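Local structure of CurF (Lyngbya majuscula, 5DP2) at residues A[10-14]-A[25-31]. The protein probably catalyses NADPH-dependent formation of the cyclopropane ring in curacin A biosynthesis, as an enoyl reductase-like domain of a polyketide synthase. Sequence-based numbering, arbitrary orientation.
Sequences PVQLR and TWMPQER
Q29 lies against Q12 at the open end of a two-stranded antiparallel hairpin, where its backbone N donates to P10 O (2.9 Å) from well above the carbonyl plane. Along the side chain, CB rests near P10 O; CG, set beside the backbone N and opposite the carbonyl carbon (chi1 -63°), packs on Q12 CB at 3.5 Å and also touches V11 C. A bend at chi2 brings CD against the same Q12 CB and turns NE2 back to P28 O, a 3.0 Å bond to the residue just before it. Q29 OE1 lies 3.6 Å from Q12 OE1, two acceptors that share R69 NH1 as a partner, while R14 NH1 also grips Q12 OE1. Replacing Q29 with an alanine removes the amide, which would probably uncover Q12 CB and cost R69 one acceptor and P28 O its donor from this side chain. Further along, R14 and T25 close a hydrogen-bonded pair. On the other face, L13 CD1 sits over the six-membered ring of W26 in a CH-pi contact, 4.1 Å from its centroid; V11 CG2 also approaches W26 CE3, obliquely to the ring. This L13–W26 face packs on helix 321-329, W26 NE1 bonding S318 O, whereas strand 11-14 pairs through V11 and L13 with the backbone of S115 and F113, just ahead of strand 116-119.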
loop_
_atom_site.group_PDB
_atom_site.type_symbol
_atom_site.label_atom_id
_atom_site.label_comp_id
_atom_site.label_asym_id
_atom_site.label_seq_id
_atom_site.Cartn_x
_atom_site.Cartn_y
_atom_site.Cartn_z
ATOM N N PRO A 10 0.430 -4.232 27.052
ATOM C CA PRO A 10 0.870 -4.668 25.701
ATOM C C PRO A 10 -0.064 -5.714 25.118
ATOM O O PRO A 10 -0.401 -6.723 25.769
ATOM C CB PRO A 10 2.259 -5.227 25.939
ATOM C CG PRO A 10 2.715 -4.561 27.220
ATOM C CD PRO A 10 1.485 -4.418 28.050
ATOM N N VAL A 11 -0.441 -5.465 23.863
ATOM C CA VAL A 11 -1.304 -6.367 23.105
ATOM C C VAL A 11 -0.792 -6.484 21.660
ATOM O O VAL A 11 0.063 -5.707 21.206
ATOM C CB VAL A 11 -2.787 -5.919 23.124
ATOM C CG1 VAL A 11 -3.403 -6.091 24.495
ATOM C CG2 VAL A 11 -2.940 -4.485 22.635
ATOM N N GLN A 12 -1.351 -7.447 20.939
ATOM C CA GLN A 12 -1.052 -7.662 19.520
ATOM C C GLN A 12 -2.318 -8.178 18.840
ATOM O O GLN A 12 -3.006 -9.048 19.393
ATOM C CB GLN A 12 0.098 -8.647 19.334
ATOM C CG GLN A 12 0.428 -8.922 17.871
ATOM C CD GLN A 12 1.705 -9.724 17.752
ATOM O OE1 GLN A 12 1.697 -10.957 17.880
ATOM N NE2 GLN A 12 2.811 -9.033 17.541
ATOM N N LEU A 13 -2.612 -7.663 17.650
ATOM C CA LEU A 13 -3.819 -8.079 16.917
ATOM C C LEU A 13 -3.587 -9.471 16.330
ATOM O O LEU A 13 -2.601 -9.730 15.646
ATOM C CB LEU A 13 -4.094 -7.056 15.804
ATOM C CG LEU A 13 -5.459 -7.189 15.126
ATOM C CD1 LEU A 13 -6.575 -6.869 16.081
ATOM C CD2 LEU A 13 -5.492 -6.242 13.922
ATOM N N ARG A 14 -4.544 -10.378 16.600
ATOM C CA ARG A 14 -4.432 -11.766 16.198
ATOM C C ARG A 14 -5.802 -12.304 15.811
ATOM O O ARG A 14 -6.825 -11.675 16.084
ATOM C CB ARG A 14 -3.835 -12.611 17.350
ATOM C CG ARG A 14 -2.437 -12.183 17.793
ATOM C CD ARG A 14 -1.345 -12.532 16.797
ATOM N NE ARG A 14 -0.925 -13.943 16.937
ATOM C CZ ARG A 14 -0.089 -14.352 17.897
ATOM N NH1 ARG A 14 0.544 -13.497 18.672
ATOM N NH2 ARG A 14 0.128 -15.652 18.070
ATOM N N THR A 25 -8.822 -9.943 17.339
ATOM C CA THR A 25 -8.743 -9.895 18.786
ATOM C C THR A 25 -7.425 -9.225 19.208
ATOM O O THR A 25 -6.383 -9.578 18.681
ATOM C CB THR A 25 -8.762 -11.356 19.316
ATOM O OG1 THR A 25 -9.931 -12.046 18.833
ATOM C CG2 THR A 25 -8.697 -11.411 20.837
ATOM N N TRP A 26 -7.448 -8.353 20.216
ATOM C CA TRP A 26 -6.229 -7.835 20.826
ATOM C C TRP A 26 -5.763 -8.849 21.885
ATOM O O TRP A 26 -6.347 -8.955 22.954
ATOM C CB TRP A 26 -6.465 -6.467 21.447
ATOM C CG TRP A 26 -6.642 -5.366 20.420
ATOM C CD1 TRP A 26 -7.790 -4.684 20.114
ATOM C CD2 TRP A 26 -5.611 -4.831 19.564
ATOM N NE1 TRP A 26 -7.533 -3.769 19.117
ATOM C CE2 TRP A 26 -6.205 -3.837 18.775
ATOM C CE3 TRP A 26 -4.236 -5.099 19.399
ATOM C CZ2 TRP A 26 -5.482 -3.110 17.835
ATOM C CZ3 TRP A 26 -3.511 -4.348 18.480
ATOM C CH2 TRP A 26 -4.140 -3.369 17.706
ATOM N N MET A 27 -4.728 -9.608 21.554
ATOM C CA MET A 27 -4.222 -10.644 22.450
ATOM C C MET A 27 -3.156 -10.088 23.377
ATOM O O MET A 27 -2.284 -9.321 22.951
ATOM C CB MET A 27 -3.648 -11.788 21.647
ATOM C CG MET A 27 -4.723 -12.574 20.920
ATOM S SD MET A 27 -5.937 -13.373 21.985
ATOM C CE MET A 27 -5.041 -14.832 22.516
ATOM N N PRO A 28 -3.196 -10.470 24.654
ATOM C CA PRO A 28 -2.147 -10.016 25.583
ATOM C C PRO A 28 -0.747 -10.426 25.118
ATOM O O PRO A 28 -0.556 -11.492 24.535
ATOM C CB PRO A 28 -2.526 -10.739 26.890
ATOM C CG PRO A 28 -3.983 -11.040 26.754
ATOM C CD PRO A 28 -4.184 -11.344 25.319
ATOM N N GLN A 29 0.240 -9.567 25.411
ATOM C CA GLN A 29 1.633 -9.813 25.091
ATOM C C GLN A 29 2.525 -9.478 26.267
ATOM O O GLN A 29 2.216 -8.582 27.031
ATOM C CB GLN A 29 2.050 -8.916 23.910
ATOM C CG GLN A 29 1.304 -9.211 22.624
ATOM C CD GLN A 29 1.857 -10.418 21.936
ATOM O OE1 GLN A 29 2.853 -10.329 21.234
ATOM N NE2 GLN A 29 1.202 -11.547 22.085
ATOM N N GLU A 30 3.673 -10.141 26.337
ATOM C CA GLU A 30 4.711 -9.706 27.260
ATOM C C GLU A 30 5.475 -8.503 26.672
ATOM O O GLU A 30 5.548 -8.285 25.446
ATOM C CB GLU A 30 5.656 -10.861 27.581
ATOM C CG GLU A 30 4.923 -12.038 28.214
ATOM C CD GLU A 30 4.366 -11.736 29.606
ATOM O OE1 GLU A 30 5.075 -11.102 30.420
ATOM O OE2 GLU A 30 3.213 -12.138 29.896
ATOM N N ARG A 31 5.970 -7.673 27.570
ATOM C CA ARG A 31 6.862 -6.597 27.220
ATOM C C ARG A 31 8.267 -7.239 27.190
ATOM O O ARG A 31 8.647 -7.925 28.125
ATOM C CB ARG A 31 6.777 -5.473 28.273
ATOM C CG ARG A 31 7.538 -4.190 27.933
ATOM C CD ARG A 31 6.881 -3.354 26.827
ATOM N NE ARG A 31 7.730 -2.240 26.404
ATOM C CZ ARG A 31 7.784 -1.042 26.975
ATOM N NH1 ARG A 31 7.000 -0.728 27.994
ATOM N NH2 ARG A 31 8.619 -0.130 26.497
#